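Local coordinates for protein salicylate 5-hydroxylase, large oxygenase component (Ralstonia sp., PDB 7C8Z) that hydroxylates salicylate at position 5 to give gentisate, as the oxygenase component of a multicomponent system, using a [2Fe-2S] Rieske cluster and a mononuclear iron, at residues 61-64 with 68-71; 86-91 with 185-190; 92-97 with 115-120; 342-345 with 351-354. All coordinates share one frame; numbering follows the deposited sequence.

Interaction 1 of 4, residues 61-64 with 68-71; sequences RLFY and WCYV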
loop_
_atom_site.group_PDB
_atom_site.type_symbol
_atom_site.label_atom_id
_atom_site.label_comp_id
_atom_site.label_asym_id
_atom_site.label_seq_id
_atom_site.Cartn_x
_atom_site.Cartn_y
_atom_site.Cartn_z
ATOM N N ARG A 61 19.844 -16.650 15.017
ATOM C CA ARG A 61 21.222 -17.099 15.170
ATOM C C ARG A 61 22.281 -16.077 14.776
ATOM O O ARG A 61 23.443 -16.251 15.153
ATOM C CB ARG A 61 21.448 -18.377 14.352
ATOM C CG ARG A 61 20.586 -19.545 14.804
ATOM C CD ARG A 61 20.995 -20.828 14.111
ATOM N NE ARG A 61 20.174 -21.963 14.525
ATOM C CZ ARG A 61 20.262 -23.177 13.994
ATOM N NH1 ARG A 61 21.135 -23.417 13.026
ATOM N NH2 ARG A 61 19.476 -24.152 14.426
ATOM N N LEU A 62 21.926 -15.028 14.038
ATOM C CA LEU A 62 22.882 -13.999 13.651
ATOM C C LEU A 62 22.612 -12.649 14.292
ATOM O O LEU A 62 23.548 -11.871 14.474
ATOM C CB LEU A 62 22.901 -13.828 12.126
ATOM C CG LEU A 62 23.522 -14.955 11.293
ATOM C CD1 LEU A 62 24.746 -15.540 11.972
ATOM C CD2 LEU A 62 22.515 -16.050 11.001
ATOM N N PHE A 63 21.360 -12.357 14.641
ATOM C CA PHE A 63 20.986 -11.079 15.231
ATOM C C PHE A 63 20.651 -11.154 16.711
ATOM O O PHE A 63 20.904 -10.190 17.436
ATOM C CB PHE A 63 19.779 -10.487 14.491
ATOM C CG PHE A 63 20.100 -9.999 13.115
ATOM C CD1 PHE A 63 20.132 -10.876 12.044
ATOM C CD2 PHE A 63 20.372 -8.663 12.891
ATOM C CE1 PHE A 63 20.431 -10.426 10.771
ATOM C CE2 PHE A 63 20.669 -8.206 11.621
ATOM C CZ PHE A 63 20.700 -9.089 10.560
ATOM N N TYR A 64 20.085 -12.264 17.174
ATOM C CA TYR A 64 19.633 -12.384 18.551
ATOM C C TYR A 64 20.551 -13.236 19.414
ATOM O O TYR A 64 20.244 -13.448 20.590
ATOM C CB TYR A 64 18.214 -12.963 18.588
ATOM C CG TYR A 64 17.196 -12.171 17.798
ATOM C CD1 TYR A 64 17.356 -10.807 17.584
ATOM C CD2 TYR A 64 16.070 -12.786 17.271
ATOM C CE1 TYR A 64 16.425 -10.080 16.864
ATOM C CE2 TYR A 64 15.129 -12.066 16.551
ATOM C CZ TYR A 64 15.311 -10.712 16.350
ATOM O OH TYR A 64 14.378 -9.997 15.632
ATOM N N TRP A 68 27.339 -9.125 18.331
ATOM C CA TRP A 68 27.115 -7.731 18.672
ATOM C C TRP A 68 26.497 -7.051 17.464
ATOM O O TRP A 68 27.013 -7.171 16.348
ATOM C CB TRP A 68 28.418 -7.029 19.053
ATOM C CG TRP A 68 29.075 -7.548 20.286
ATOM C CD1 TRP A 68 30.114 -8.423 20.345
ATOM C CD2 TRP A 68 28.761 -7.203 21.640
ATOM N NE1 TRP A 68 30.462 -8.655 21.654
ATOM C CE2 TRP A 68 29.646 -7.916 22.468
ATOM C CE3 TRP A 68 27.813 -6.362 22.232
ATOM C CZ2 TRP A 68 29.615 -7.816 23.855
ATOM C CZ3 TRP A 68 27.783 -6.263 23.609
ATOM C CH2 TRP A 68 28.678 -6.987 24.407
ATOM N N CYS A 69 25.403 -6.338 17.682
ATOM C CA CYS A 69 24.732 -5.622 16.613
ATOM C C CYS A 69 24.757 -4.135 16.930
ATOM O O CYS A 69 24.674 -3.733 18.096
ATOM C CB CYS A 69 23.294 -6.106 16.432
ATOM S SG CYS A 69 23.178 -7.828 15.892
ATOM N N TYR A 70 24.902 -3.330 15.887
ATOM C CA TYR A 70 25.075 -1.893 16.041
ATOM C C TYR A 70 23.795 -1.254 16.567
ATOM O O TYR A 70 22.690 -1.584 16.125
ATOM C CB TYR A 70 25.464 -1.283 14.693
ATOM C CG TYR A 70 25.582 0.221 14.659
ATOM C CD1 TYR A 70 26.763 0.851 15.025
ATOM C CD2 TYR A 70 24.523 1.013 14.229
ATOM C CE1 TYR A 70 26.880 2.223 14.981
ATOM C CE2 TYR A 70 24.632 2.389 14.186
ATOM C CZ TYR A 70 25.816 2.987 14.561
ATOM O OH TYR A 70 25.949 4.354 14.523
ATOM N N VAL A 71 23.943 -0.357 17.540
ATOM C CA VAL A 71 22.812 0.418 18.031
ATOM C C VAL A 71 23.041 1.924 17.972
ATOM O O VAL A 71 22.059 2.681 18.061
ATOM C CB VAL A 71 22.409 -0.001 19.461
ATOM C CG1 VAL A 71 21.979 -1.462 19.490
ATOM C CG2 VAL A 71 23.533 0.254 20.441
#
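Phe63 and Cys69 meet in a sulfur-aromatic contact between helix 52-63 and, after a short connection, strand 69-73, an outermost strand of the Rieske-domain sheet within this chain. The thiol of Cys69 approaches the Phe63 ring obliquely: SG of Cys69 is 5.2 Å from the centroid of the Phe63 ring and 54° off the ring normal. The nearest ring atom is CD2 of Phe63, 4.2 Å from SG of Cys69. Both side chains use similar first torsions, with CG of Phe63 (chi1 -71°) and SG of Cys69 (chi1 -65°) each anti to its own carbonyl carbon. In Cys69 this choice carries the sulfur toward the Phe63 backbone and ring, while Ile88 packs on the same side chain. Trp231 meets the Phe63 ring edge-to-face, and Leu62 packs on Tyr435 and Val439 of helix 427-440. All touching residues are buried, and a backbone hydrogen bond between Cys69 and Ala187 ties strand 69-73 to strand 184-188. Beyond the ring, the sulfur also reaches the main chain, with SG of Cys69 3.6 Å from O of Phe63.

Interaction 2 of 4, residues 86-91 with 185-190; sequences TVIGER and VFASFD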
loop_
_atom_site.group_PDB
_atom_site.type_symbol
_atom_site.label_atom_id
_atom_site.label_comp_id
_atom_site.label_asym_id
_atom_site.label_seq_id
_atom_site.Cartn_x
_atom_site.Cartn_y
_atom_site.Cartn_z
ATOM N N THR A 86 16.084 2.421 18.471
ATOM C CA THR A 86 16.648 1.767 17.295
ATOM C C THR A 86 16.161 0.322 17.288
ATOM O O THR A 86 15.225 -0.031 18.016
ATOM C CB THR A 86 18.184 1.891 17.296
ATOM O OG1 THR A 86 18.717 1.379 16.066
ATOM C CG2 THR A 86 18.783 1.122 18.466
ATOM N N VAL A 87 16.799 -0.526 16.482
ATOM C CA VAL A 87 16.331 -1.892 16.294
ATOM C C VAL A 87 17.516 -2.847 16.214
ATOM O O VAL A 87 18.630 -2.463 15.844
ATOM C CB VAL A 87 15.444 -2.014 15.034
ATOM C CG1 VAL A 87 16.305 -2.151 13.790
ATOM C CG2 VAL A 87 14.486 -3.187 15.165
ATOM N N ILE A 88 17.265 -4.099 16.591
ATOM C CA ILE A 88 18.204 -5.198 16.399
ATOM C C ILE A 88 17.430 -6.346 15.770
ATOM O O ILE A 88 16.503 -6.886 16.388
ATOM C CB ILE A 88 18.870 -5.643 17.711
ATOM C CG1 ILE A 88 19.818 -4.554 18.218
ATOM C CG2 ILE A 88 19.624 -6.948 17.495
ATOM C CD1 ILE A 88 20.501 -4.895 19.521
ATOM N N GLY A 89 17.800 -6.712 14.548
ATOM C CA GLY A 89 16.986 -7.624 13.776
ATOM C C GLY A 89 15.643 -6.989 13.502
ATOM O O GLY A 89 15.548 -6.032 12.730
ATOM N N GLU A 90 14.592 -7.495 14.146
ATOM C CA GLU A 90 13.274 -6.881 14.069
ATOM C C GLU A 90 12.743 -6.517 15.446
ATOM O O GLU A 90 11.538 -6.310 15.610
ATOM C CB GLU A 90 12.297 -7.807 13.350
ATOM C CG GLU A 90 12.689 -8.078 11.914
ATOM C CD GLU A 90 11.562 -8.684 11.118
ATOM O OE1 GLU A 90 10.467 -8.862 11.690
ATOM O OE2 GLU A 90 11.762 -8.965 9.919
ATOM N N ARG A 91 13.621 -6.408 16.435
ATOM C CA ARG A 91 13.226 -6.140 17.811
ATOM C C ARG A 91 13.629 -4.718 18.174
ATOM O O ARG A 91 14.818 -4.378 18.143
ATOM C CB ARG A 91 13.856 -7.155 18.763
ATOM C CG ARG A 91 13.240 -8.531 18.635
ATOM C CD ARG A 91 14.056 -9.588 19.335
ATOM N NE ARG A 91 13.865 -9.585 20.778
ATOM C CZ ARG A 91 14.461 -10.442 21.597
ATOM N NH1 ARG A 91 15.281 -11.363 21.104
ATOM N NH2 ARG A 91 14.243 -10.381 22.901
ATOM N N VAL A 185 28.581 2.261 19.536
ATOM C CA VAL A 185 27.870 1.499 20.555
ATOM C C VAL A 185 27.184 0.325 19.874
ATOM O O VAL A 185 26.333 0.523 18.991
ATOM C CB VAL A 185 26.841 2.360 21.308
ATOM C CG1 VAL A 185 26.240 1.580 22.459
ATOM C CG2 VAL A 185 27.482 3.643 21.816
ATOM N N PHE A 186 27.561 -0.885 20.282
ATOM C CA PHE A 186 26.934 -2.140 19.906
ATOM C C PHE A 186 26.230 -2.725 21.121
ATOM O O PHE A 186 26.523 -2.369 22.266
ATOM C CB PHE A 186 27.971 -3.147 19.385
ATOM C CG PHE A 186 28.547 -2.793 18.046
ATOM C CD1 PHE A 186 29.340 -1.670 17.893
ATOM C CD2 PHE A 186 28.296 -3.587 16.939
ATOM C CE1 PHE A 186 29.863 -1.341 16.665
ATOM C CE2 PHE A 186 28.819 -3.264 15.710
ATOM C CZ PHE A 186 29.602 -2.139 15.571
ATOM N N ALA A 187 25.330 -3.666 20.867
ATOM C CA ALA A 187 24.604 -4.321 21.943
ATOM C C ALA A 187 24.325 -5.757 21.535
ATOM O O ALA A 187 24.517 -6.148 20.379
ATOM C CB ALA A 187 23.305 -3.578 22.279
ATOM N N SER A 188 23.862 -6.544 22.501
ATOM C CA SER A 188 23.576 -7.943 22.229
ATOM C C SER A 188 22.571 -8.470 23.239
ATOM O O SER A 188 22.690 -8.206 24.440
ATOM C CB SER A 188 24.863 -8.777 22.277
ATOM O OG SER A 188 24.590 -10.164 22.172
ATOM N N PHE A 189 21.587 -9.221 22.738
ATOM C CA PHE A 189 20.680 -9.928 23.635
ATOM C C PHE A 189 21.415 -11.043 24.358
ATOM O O PHE A 189 21.214 -11.256 25.560
ATOM C CB PHE A 189 19.494 -10.501 22.856
ATOM C CG PHE A 189 18.485 -9.476 22.430
ATOM C CD1 PHE A 189 17.545 -8.998 23.326
ATOM C CD2 PHE A 189 18.461 -9.008 21.125
ATOM C CE1 PHE A 189 16.608 -8.068 22.938
ATOM C CE2 PHE A 189 17.528 -8.072 20.728
ATOM C CZ PHE A 189 16.600 -7.599 21.638
ATOM N N ASP A 190 22.272 -11.758 23.638
ATOM C CA ASP A 190 23.083 -12.809 24.228
ATOM C C ASP A 190 24.085 -12.197 25.196
ATOM O O ASP A 190 24.950 -11.412 24.793
ATOM C CB ASP A 190 23.804 -13.582 23.127
ATOM C CG ASP A 190 24.418 -14.870 23.622
ATOM O OD1 ASP A 190 24.330 -15.154 24.835
ATOM O OD2 ASP A 190 24.996 -15.596 22.789
#
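Arg91 and Phe189 reach toward each other from opposite directions and meet flat to flat. The guanidinium of Arg91 lies over one face of the Phe189 ring, the planes only 14° apart, and CZ of Arg91 is 3.6 Å from the ring centroid of Phe189, at 19° to the ring normal. This is a stacked cation-pi pair, displaced toward the rim: NH2 of Arg91 is 3.3 Å from CE1 of Phe189. A bend at the third torsion of Arg91 (chi3 78°) folds the chain so that CD and NE also pass along the ring. Ile88 meets the same ring differently, its CG2 at the edge near the plane, 4.0 Å from CE2 of Phe189. Its other branch goes to strand 184-188, where CD1 of Ile88 is 4.1 Å from CB of Ala187.

Ile88 and Arg91 are the ends of a type II' beta turn between strands 82-88 and 91-97, closed by backbone bonds both ways. Strands 82-88 and 184-188 are not neighbours in the Rieske-domain sheet, so side chains, rather than backbone pairing, link them here. Tyr64 makes a second cation-pi contact with Arg91, whose NH2 forms a salt bridge to Glu107. The positive charge of this buried arginine is therefore probably stabilised by the Glu107 carboxylate and by the aromatic rings of Phe189 and Tyr64.

Interaction 3 of 4, residues 92-97 with 115-120; sequences SVIMVR and MRFCRE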
loop_
_atom_site.group_PDB
_atom_site.type_symbol
_atom_site.label_atom_id
_atom_site.label_comp_id
_atom_site.label_asym_id
_atom_site.label_seq_id
_atom_site.Cartn_x
_atom_site.Cartn_y
_atom_site.Cartn_z
ATOM N N SER A 92 12.633 -3.893 18.493
ATOM C CA SER A 92 12.887 -2.515 18.887
ATOM C C SER A 92 13.590 -2.464 20.239
ATOM O O SER A 92 13.184 -3.142 21.190
ATOM C CB SER A 92 11.571 -1.741 18.951
ATOM O OG SER A 92 11.789 -0.349 18.795
ATOM N N VAL A 93 14.646 -1.652 20.324
ATOM C CA VAL A 93 15.377 -1.433 21.561
ATOM C C VAL A 93 15.589 0.066 21.740
ATOM O O VAL A 93 15.413 0.859 20.816
ATOM C CB VAL A 93 16.724 -2.185 21.599
ATOM C CG1 VAL A 93 16.489 -3.685 21.674
ATOM C CG2 VAL A 93 17.576 -1.819 20.393
ATOM N N ILE A 94 15.970 0.441 22.956
ATOM C CA ILE A 94 16.237 1.822 23.330
ATOM C C ILE A 94 17.646 1.897 23.897
ATOM O O ILE A 94 18.001 1.122 24.799
ATOM C CB ILE A 94 15.203 2.334 24.350
ATOM C CG1 ILE A 94 13.783 2.042 23.852
ATOM C CG2 ILE A 94 15.405 3.821 24.637
ATOM C CD1 ILE A 94 12.752 2.035 24.938
ATOM N N MET A 95 18.446 2.823 23.364
ATOM C CA MET A 95 19.797 3.099 23.839
ATOM C C MET A 95 19.756 4.429 24.579
ATOM O O MET A 95 19.489 5.470 23.970
ATOM C CB MET A 95 20.783 3.148 22.673
ATOM C CG MET A 95 22.114 3.798 23.015
ATOM S SD MET A 95 23.172 4.081 21.580
ATOM C CE MET A 95 22.563 5.666 21.012
ATOM N N VAL A 96 19.990 4.400 25.887
ATOM C CA VAL A 96 19.872 5.594 26.714
ATOM C C VAL A 96 21.150 5.798 27.515
ATOM O O VAL A 96 21.760 4.837 28.000
ATOM C CB VAL A 96 18.648 5.513 27.653
ATOM C CG1 VAL A 96 18.767 4.322 28.596
ATOM C CG2 VAL A 96 18.478 6.816 28.424
ATOM N N ARG A 97 21.542 7.056 27.683
ATOM C CA ARG A 97 22.676 7.366 28.536
ATOM C C ARG A 97 22.224 7.386 29.989
ATOM O O ARG A 97 21.290 8.107 30.347
ATOM C CB ARG A 97 23.300 8.710 28.171
ATOM C CG ARG A 97 24.430 9.087 29.121
ATOM C CD ARG A 97 25.486 9.943 28.457
ATOM N NE ARG A 97 25.843 9.460 27.127
ATOM C CZ ARG A 97 26.751 8.521 26.885
ATOM N NH1 ARG A 97 27.404 7.947 27.887
ATOM N NH2 ARG A 97 27.007 8.158 25.636
ATOM N N MET A 115 3.409 -4.272 25.468
ATOM C CA MET A 115 3.225 -3.106 24.611
ATOM C C MET A 115 4.564 -2.451 24.283
ATOM O O MET A 115 5.400 -2.231 25.164
ATOM C CB MET A 115 2.293 -2.094 25.271
ATOM C CG MET A 115 2.326 -0.731 24.603
ATOM S SD MET A 115 0.797 0.182 24.810
ATOM C CE MET A 115 1.410 1.738 25.442
ATOM N N ARG A 116 4.758 -2.129 23.010
ATOM C CA ARG A 116 5.932 -1.382 22.564
ATOM C C ARG A 116 5.740 0.084 22.948
ATOM O O ARG A 116 5.138 0.858 22.205
ATOM C CB ARG A 116 6.121 -1.565 21.065
ATOM C CG ARG A 116 7.486 -1.180 20.571
ATOM C CD ARG A 116 7.457 -0.933 19.093
ATOM N NE ARG A 116 7.757 -2.133 18.327
ATOM C CZ ARG A 116 8.068 -2.116 17.036
ATOM N NH1 ARG A 116 8.109 -0.956 16.392
ATOM N NH2 ARG A 116 8.339 -3.249 16.395
ATOM N N PHE A 117 6.281 0.476 24.104
ATOM C CA PHE A 117 5.885 1.719 24.760
ATOM C C PHE A 117 6.626 2.956 24.267
ATOM O O PHE A 117 6.079 4.062 24.346
ATOM C CB PHE A 117 6.065 1.598 26.277
ATOM C CG PHE A 117 7.458 1.233 26.697
ATOM C CD1 PHE A 117 8.403 2.217 26.937
ATOM C CD2 PHE A 117 7.823 -0.094 26.850
ATOM C CE1 PHE A 117 9.689 1.885 27.315
ATOM C CE2 PHE A 117 9.103 -0.432 27.232
ATOM C CZ PHE A 117 10.038 0.560 27.465
ATOM N N CYS A 118 7.844 2.825 23.768
ATOM C CA CYS A 118 8.605 3.998 23.357
ATOM C C CYS A 118 8.294 4.304 21.896
ATOM O O CYS A 118 8.553 3.485 21.009
ATOM C CB CYS A 118 10.101 3.776 23.556
ATOM S SG CYS A 118 11.152 5.161 23.059
ATOM N N ARG A 119 7.737 5.484 21.650
ATOM C CA ARG A 119 7.232 5.836 20.333
ATOM C C ARG A 119 8.074 6.875 19.620
ATOM O O ARG A 119 8.101 6.886 18.387
ATOM C CB ARG A 119 5.796 6.352 20.440
ATOM C CG ARG A 119 4.824 5.279 20.847
ATOM C CD ARG A 119 4.436 4.481 19.635
ATOM N NE ARG A 119 4.655 3.054 19.800
ATOM C CZ ARG A 119 4.623 2.193 18.792
ATOM N NH1 ARG A 119 4.383 2.625 17.562
ATOM N NH2 ARG A 119 4.822 0.904 19.013
ATOM N N GLU A 120 8.739 7.757 20.360
ATOM C CA GLU A 120 9.626 8.725 19.743
ATOM C C GLU A 120 10.909 8.038 19.296
ATOM O O GLU A 120 11.267 6.962 19.778
ATOM C CB GLU A 120 9.938 9.867 20.718
ATOM C CG GLU A 120 8.726 10.696 21.118
ATOM C CD GLU A 120 8.328 11.688 20.038
ATOM O OE1 GLU A 120 9.136 11.899 19.106
ATOM O OE2 GLU A 120 7.212 12.252 20.109
#
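Ser92 lies over one face of the Arg116 guanidinium, its CB 3.9 Å above the plane and shifted toward the rim, and CB of Ser92 is 3.9 Å from NE of Arg116. The Phe117 ring is met obliquely by Ile94, whose CD1 lies 3.9 Å from CE1 of Phe117. At the edge of a third flat group, the Arg119 guanidinium, sits the carbonyl oxygen of Arg116: NE of Arg119 donates to O of Arg116 at 3.3 Å, with an N-H...O angle of 150°. The methyl end of Ile94 also packs on Cys118, where CD1 of Ile94 is 3.5 Å from CB of Cys118. These contacts lay the irregular segment 115-120 against strand 91-97 of the Rieske domain, just beyond the part of the chain that holds the cluster ligands Cys110 and His112. Phe117 is second-shell to the [2Fe-2S] cluster: its side chain is about 4 Å from those of Cys110 and Cys130 at the nearest atoms. Its first torsion of 56° brings the CE1 end of the ring toward Ile94. Asn108 accepts a hydrogen bond from Cys118 N through OD1. Toward a second subunit, Ser92 N bonds to OE1 of Gln402 of that subunit, and Trp395 of the same subunit makes a cation-pi contact with Arg119.

Interaction 4 of 4, residues 342-345 with 351-354; sequences RHIQ and SFDF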
loop_
_atom_site.group_PDB
_atom_site.type_symbol
_atom_site.label_atom_id
_atom_site.label_comp_id
_atom_site.label_asym_id
_atom_site.label_seq_id
_atom_site.Cartn_x
_atom_site.Cartn_y
_atom_site.Cartn_z
ATOM N N ARG A 342 26.336 2.685 8.459
ATOM C CA ARG A 342 25.185 2.274 7.665
ATOM C C ARG A 342 24.577 1.059 8.349
ATOM O O ARG A 342 25.182 -0.021 8.367
ATOM C CB ARG A 342 25.591 1.955 6.234
ATOM C CG ARG A 342 26.470 3.011 5.607
ATOM C CD ARG A 342 27.066 2.494 4.322
ATOM N NE ARG A 342 27.900 3.492 3.670
ATOM C CZ ARG A 342 28.432 3.331 2.468
ATOM N NH1 ARG A 342 28.213 2.206 1.796
ATOM N NH2 ARG A 342 29.179 4.292 1.935
ATOM N N HIS A 343 23.395 1.247 8.920
ATOM C CA HIS A 343 22.746 0.274 9.781
ATOM C C HIS A 343 21.721 -0.512 8.974
ATOM O O HIS A 343 20.857 0.087 8.317
ATOM C CB HIS A 343 22.082 1.003 10.953
ATOM C CG HIS A 343 21.535 0.103 12.017
ATOM N ND1 HIS A 343 20.822 0.584 13.093
ATOM C CD2 HIS A 343 21.600 -1.240 12.178
ATOM C CE1 HIS A 343 20.465 -0.424 13.870
ATOM N NE2 HIS A 343 20.925 -1.541 13.337
ATOM N N ILE A 344 21.851 -1.848 8.997
ATOM C CA ILE A 344 20.914 -2.758 8.342
ATOM C C ILE A 344 19.833 -3.153 9.337
ATOM O O ILE A 344 20.132 -3.621 10.442
ATOM C CB ILE A 344 21.633 -4.009 7.811
ATOM C CG1 ILE A 344 22.639 -3.646 6.726
ATOM C CG2 ILE A 344 20.623 -5.013 7.260
ATOM C CD1 ILE A 344 23.392 -4.835 6.227
ATOM N N GLN A 345 18.572 -3.004 8.932
ATOM C CA GLN A 345 17.417 -3.289 9.781
ATOM C C GLN A 345 16.471 -4.168 8.975
ATOM O O GLN A 345 15.653 -3.665 8.192
ATOM C CB GLN A 345 16.746 -1.997 10.233
ATOM C CG GLN A 345 17.742 -0.921 10.659
ATOM C CD GLN A 345 17.076 0.364 11.099
ATOM O OE1 GLN A 345 15.922 0.620 10.769
ATOM N NE2 GLN A 345 17.797 1.175 11.859
ATOM N N SER A 351 13.185 -7.576 2.210
ATOM C CA SER A 351 13.339 -6.134 2.360
ATOM C C SER A 351 14.203 -5.829 3.573
ATOM O O SER A 351 14.296 -6.627 4.509
ATOM C CB SER A 351 11.985 -5.430 2.496
ATOM O OG SER A 351 12.163 -4.072 2.858
ATOM N N PHE A 352 14.827 -4.654 3.548
ATOM C CA PHE A 352 15.547 -4.177 4.718
ATOM C C PHE A 352 15.620 -2.660 4.672
ATOM O O PHE A 352 15.711 -2.059 3.597
ATOM C CB PHE A 352 16.956 -4.783 4.824
ATOM C CG PHE A 352 17.935 -4.274 3.793
ATOM C CD1 PHE A 352 18.054 -4.901 2.558
ATOM C CD2 PHE A 352 18.760 -3.190 4.070
ATOM C CE1 PHE A 352 18.963 -4.445 1.613
ATOM C CE2 PHE A 352 19.669 -2.728 3.133
ATOM C CZ PHE A 352 19.770 -3.357 1.901
ATOM N N ASP A 353 15.575 -2.051 5.853
ATOM C CA ASP A 353 15.813 -0.626 6.004
ATOM C C ASP A 353 17.303 -0.371 6.201
ATOM O O ASP A 353 18.034 -1.203 6.750
ATOM C CB ASP A 353 15.021 -0.064 7.187
ATOM C CG ASP A 353 13.516 -0.025 6.929
ATOM O OD1 ASP A 353 13.087 -0.188 5.764
ATOM O OD2 ASP A 353 12.758 0.176 7.901
ATOM N N PHE A 354 17.745 0.795 5.751
ATOM C CA PHE A 354 19.161 1.133 5.693
ATOM C C PHE A 354 19.291 2.569 6.169
ATOM O O PHE A 354 18.790 3.492 5.510
ATOM C CB PHE A 354 19.711 0.967 4.279
ATOM C CG PHE A 354 21.185 0.672 4.221
ATOM C CD1 PHE A 354 21.751 -0.289 5.046
ATOM C CD2 PHE A 354 21.997 1.342 3.321
ATOM C CE1 PHE A 354 23.106 -0.566 4.983
ATOM C CE2 PHE A 354 23.349 1.070 3.253
ATOM C CZ PHE A 354 23.905 0.109 4.083
#
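Ile344 and Gln345 pair with Phe354 and Asp353 in the beta hairpin of strands 338-346 and 352-361, part of the antiparallel sheet of the catalytic domain. Gln345 and Asp353 form a hydrogen-bonded antiparallel pair: N of Gln345 donates to O of Asp353 at 2.9 Å (150° at the hydrogen), and N of Asp353 donates to O of Gln345 at 2.8 Å (159°). Ile344 with Phe354 is the adjacent non-hydrogen-bonded pair. A CA-H...O contact continues the ladder, CA of Phe354 being 3.3 Å from O of His343.

Apolar packing fills the face that carries Ile344 and Phe354. CG1 of Ile344 comes in at the edge of the Phe354 ring, near its plane, 3.6 Å from CE1 of Phe354, while its other branch, CG2, approaches the Phe352 ring obliquely, 4.1 Å from CD2 of Phe352. With CG anti to the backbone N (chi1 -153°), the Phe354 ring reaches the aliphatic part of Arg342 obliquely, CB of Arg342 lying 3.3 Å from CZ of Phe354. Met234 of helix 232-238 packs on Ile344, Phe352 and Phe354.

The polar ends bond elsewhere: NH2 of Arg342 to Gln333, and OD1 of Asp353 in a salt bridge to Arg226. Arg342 also lies near the iron site, its side chain about 5 Å from that of the iron ligand Asp389. On the other face, OE1 of Gln345 lies 3.8 Å from CB of Asp353.

In the fold
Along the chain, interaction 1 closes first, interaction 3 is nested within the loop closed by interaction 2, and interaction 4 follows. The first three all reach the antiparallel sheet of the Rieske domain. Interactions 1 and 2 are about 5 Å apart between centres and join directly, with strands 69-73 and 184-188 adjacent in that sheet; interaction 3, about 12 Å from interaction 2, continues through strands 82-88 and 91-97 toward the cluster. Interaction 4 belongs to the sheet of the catalytic domain, with its centre about 13 Å from those of interactions 1 and 2. His343 touches Tyr70, Thr86 and Val87 there, so the hairpin packs directly on the Rieske sheet, joining the two iron-bearing domains of one subunit.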